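Local coordinates for protein flavoredoxin (Desulfovibrio vulgaris str. 'Miyazaki F', PDB 2D5M) that binds flavin mononucleotide and probably serves in electron transport, as a two-subunit flavoprotein of the flavin reductase-like family, at residues 79-82 and 83-87. Numbering follows the deposited sequence.
With FMN (flavin mononucleotide), chain E.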
ATOM      1  N   ALA A  79      -9.543  15.101  -0.796  1.00  5.83           N
ATOM      2  CA  ALA A  79      -9.033  13.911  -1.431  1.00  5.67           C
ATOM      3  C   ALA A  79     -10.176  13.059  -1.970  1.00  5.51           C
ATOM      4  O   ALA A  79     -10.132  12.543  -3.093  1.00  6.09           O
ATOM      5  CB  ALA A  79      -8.148  13.142  -0.468  1.00  7.91           C
ATOM      6  N   ASP A  80     -11.218  12.905  -1.142  1.00  5.55           N
ATOM      7  CA  ASP A  80     -12.394  12.150  -1.571  1.00  5.86           C
ATOM      8  C   ASP A  80     -13.037  12.782  -2.802  1.00  5.62           C
ATOM      9  O   ASP A  80     -13.391  12.069  -3.759  1.00  5.78           O
ATOM     10  CB  ASP A  80     -13.357  12.028  -0.402  1.00  5.94           C
ATOM     11  CG  ASP A  80     -14.413  10.955  -0.614  1.00  5.95           C
ATOM     12  OD1 ASP A  80     -13.998   9.784  -0.881  1.00  6.09           O
ATOM     13  OD2 ASP A  80     -15.619  11.260  -0.479  1.00  6.64           O
ATOM     14  N   TYR A  81     -13.174  14.107  -2.804  1.00  5.69           N
ATOM     15  CA  TYR A  81     -13.715  14.814  -3.950  1.00  5.74           C
ATOM     16  C   TYR A  81     -12.954  14.441  -5.217  1.00  5.76           C
ATOM     17  O   TYR A  81     -13.546  14.182  -6.260  1.00  6.02           O
ATOM     18  CB  TYR A  81     -13.658  16.325  -3.693  1.00  6.41           C
ATOM     19  CG  TYR A  81     -14.262  17.193  -4.746  1.00  6.40           C
ATOM     20  CD1 TYR A  81     -15.543  17.751  -4.563  1.00  7.96           C
ATOM     21  CD2 TYR A  81     -13.584  17.528  -5.915  1.00  6.81           C
ATOM     22  CE1 TYR A  81     -16.106  18.558  -5.511  1.00  8.79           C
ATOM     23  CE2 TYR A  81     -14.155  18.330  -6.882  1.00  8.14           C
ATOM     24  CZ  TYR A  81     -15.434  18.850  -6.656  1.00  9.12           C
ATOM     25  OH  TYR A  81     -16.012  19.663  -7.616  1.00 12.05           O
ATOM     26  N   ALA A  82     -11.636  14.468  -5.130  1.00  5.77           N
ATOM     27  CA  ALA A  82     -10.766  14.174  -6.285  1.00  5.82           C
ATOM     28  C   ALA A  82     -10.952  12.760  -6.781  1.00  5.58           C
ATOM     29  O   ALA A  82     -10.622  12.451  -7.938  1.00  6.24           O
ATOM     30  CB  ALA A  82      -9.303  14.431  -5.922  1.00  6.85           C
ATOM     31  N   GLY A  83     -11.425  11.872  -5.896  1.00  5.47           N
ATOM     32  CA  GLY A  83     -11.766  10.479  -6.230  1.00  5.69           C
ATOM     33  C   GLY A  83     -13.184  10.229  -6.660  1.00  4.98           C
ATOM     34  O   GLY A  83     -13.511   9.065  -6.961  1.00  5.66           O
ATOM     35  N   ILE A  84     -14.043  11.246  -6.660  1.00  6.11           N
ATOM     36  CA  ILE A  84     -15.417  11.135  -7.121  1.00  6.33           C
ATOM     37  C   ILE A  84     -15.607  11.783  -8.471  1.00  6.28           C
ATOM     38  O   ILE A  84     -16.272  11.243  -9.340  1.00  7.92           O
ATOM     39  CB  ILE A  84     -16.362  11.750  -6.073  1.00  7.61           C
ATOM     40  CG1 ILE A  84     -16.327  11.023  -4.741  1.00  6.94           C
ATOM     41  CG2 ILE A  84     -17.800  11.847  -6.654  1.00  7.76           C
ATOM     42  CD1 ILE A  84     -17.005  11.748  -3.589  1.00  9.26           C
ATOM     43  N   TYR A  85     -15.042  12.976  -8.682  1.00  5.82           N
ATOM     44  CA  TYR A  85     -15.279  13.802  -9.843  1.00  6.47           C
ATOM     45  C   TYR A  85     -14.092  13.756 -10.775  1.00  6.47           C
ATOM     46  O   TYR A  85     -12.974  13.544 -10.357  1.00  6.98           O
ATOM     47  CB  TYR A  85     -15.628  15.246  -9.430  1.00  7.30           C
ATOM     48  CG  TYR A  85     -16.826  15.231  -8.482  1.00  7.58           C
ATOM     49  CD1 TYR A  85     -18.095  14.905  -8.956  1.00  9.46           C
ATOM     50  CD2 TYR A  85     -16.675  15.517  -7.158  1.00  7.60           C
ATOM     51  CE1 TYR A  85     -19.198  14.881  -8.127  1.00 10.88           C
ATOM     52  CE2 TYR A  85     -17.760  15.480  -6.282  1.00  9.36           C
ATOM     53  CZ  TYR A  85     -19.027  15.161  -6.781  1.00 10.08           C
ATOM     54  OH  TYR A  85     -20.119  15.112  -5.915  1.00 13.49           O
ATOM     55  N   SER A  86     -14.354  13.939 -12.079  1.00  7.47           N
ATOM     56  CA  SER A  86     -13.320  13.933 -13.063  1.00  7.34           C
ATOM     57  C   SER A  86     -12.823  15.323 -13.442  1.00  7.08           C
ATOM     58  O   SER A  86     -13.617  16.283 -13.513  1.00  8.13           O
ATOM     59  CB  SER A  86     -13.798  13.250 -14.367  1.00  8.20           C
ATOM     60  OG  SER A  86     -12.746  13.245 -15.340  1.00  8.60           O
ATOM     61  N   GLY A  87     -11.549  15.420 -13.780  1.00  6.86           N
ATOM     62  CA  GLY A  87     -10.957  16.643 -14.262  1.00  7.11           C
ATOM     63  C   GLY A  87     -11.060  16.878 -15.751  1.00  7.43           C
ATOM     64  O   GLY A  87     -10.552  17.884 -16.229  1.00  8.10           O
TER
HETATM   65  N1  FMN E1001      -9.268   5.014  -9.687  1.00  5.17           N
HETATM   66  C2  FMN E1001      -8.247   4.325 -10.288  1.00  5.53           C
HETATM   67  O2  FMN E1001      -8.194   4.219 -11.521  1.00  6.36           O
HETATM   68  N3  FMN E1001      -7.288   3.716  -9.483  1.00  5.81           N
HETATM   69  C4  FMN E1001      -7.290   3.712  -8.106  1.00  5.57           C
HETATM   70  O4  FMN E1001      -6.386   3.129  -7.470  1.00  6.40           O
HETATM   71  C4A FMN E1001      -8.379   4.381  -7.483  1.00  5.45           C
HETATM   72  N5  FMN E1001      -8.476   4.368  -6.131  1.00  5.53           N
HETATM   73  C5A FMN E1001      -9.451   5.171  -5.593  1.00  5.36           C
HETATM   74  C6  FMN E1001      -9.563   5.203  -4.175  1.00  5.64           C
HETATM   75  C7  FMN E1001     -10.477   6.005  -3.511  1.00  5.99           C
HETATM   76  C7M FMN E1001     -10.621   5.994  -2.007  1.00  7.81           C
HETATM   77  C8  FMN E1001     -11.314   6.861  -4.321  1.00  5.77           C
HETATM   78  C8M FMN E1001     -12.263   7.822  -3.622  1.00  6.54           C
HETATM   79  C9  FMN E1001     -11.265   6.784  -5.702  1.00  5.55           C
HETATM   80  C9A FMN E1001     -10.354   5.969  -6.353  1.00  5.11           C
HETATM   81  N10 FMN E1001     -10.281   5.829  -7.756  1.00  5.14           N
HETATM   82  C10 FMN E1001      -9.273   5.094  -8.330  1.00  5.26           C
HETATM   83  C1' FMN E1001     -11.254   6.552  -8.622  1.00  5.34           C
HETATM   84  C2' FMN E1001     -10.664   7.812  -9.250  1.00  4.95           C
HETATM   85  O2' FMN E1001      -9.994   8.641  -8.292  1.00  5.39           O
HETATM   86  C3' FMN E1001     -11.807   8.620  -9.873  1.00  5.14           C
HETATM   87  O3' FMN E1001     -12.287   7.857 -11.005  1.00  5.76           O
HETATM   88  C4' FMN E1001     -11.423  10.027 -10.304  1.00  5.12           C
HETATM   89  O4' FMN E1001     -12.676  10.734 -10.519  1.00  6.92           O
HETATM   90  C5' FMN E1001     -10.605  10.084 -11.546  1.00  5.85           C
HETATM   91  O5' FMN E1001     -10.341  11.493 -11.842  1.00  5.68           O
HETATM   92  P   FMN E1001      -9.810  11.959 -13.289  1.00  5.67           P
HETATM   93  O1P FMN E1001     -10.836  11.510 -14.339  1.00  6.29           O
HETATM   94  O2P FMN E1001      -8.457  11.353 -13.575  1.00  5.98           O
HETATM   95  O3P FMN E1001      -9.780  13.465 -13.099  1.00  6.20           O
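The FMN site of this flavin reductase-like domain is walled in part by the C-terminal end of helix 76-82 and the loop that leaves it, where Y81 and Y85 meet four residues apart. Their rings form an edge-to-face pair, with planes at 51°. CD2 of Y85 sits over the centre of the Y81 ring, 3.5 Å from Y81 CE1, while CG2 of I84 covers one face of the Y85 ring. With CG anti to the backbone N (chi1 -176°), the Y81 ring swings to the carbonyl side, which helps it meet Y85; tyrosine offers both a broad face and a hydroxyl that reaches E90.

Y81 O accepts two amides as the chain turns out of the helix: Y85 N, 3.1 Å from Y81 O, arrives almost head-on, whereas I84 N at 3.0 Å comes from above the carbonyl plane. G83 N bonds to A79 O at 3.2 Å. Glycine suits its place, since G83 CA lies 3.3 Å from FMN O2' and a CB would collide with the flavin methyl C8M.

Past the turn the chain follows the ribityl chain and phosphate of FMN. Y85 O accepts a weak bond from FMN O4', and K92 ties together the carbonyls of A82 and Y85. The small polar S86 then donates from OG to FMN O1P at 2.8 Å, and G87 N gives a nearly straight bond (162°) to FMN O3P. D80 lies between flavin and second subunit: OD1 is 3.8 Å from FMN C8M, I84 CD1 rests 3.4 Å from D80 OD2, and the carboxylate is held by the Y171 hydroxyl of its own chain and by backbone amides of F182, S183 and G185 of the second subunit.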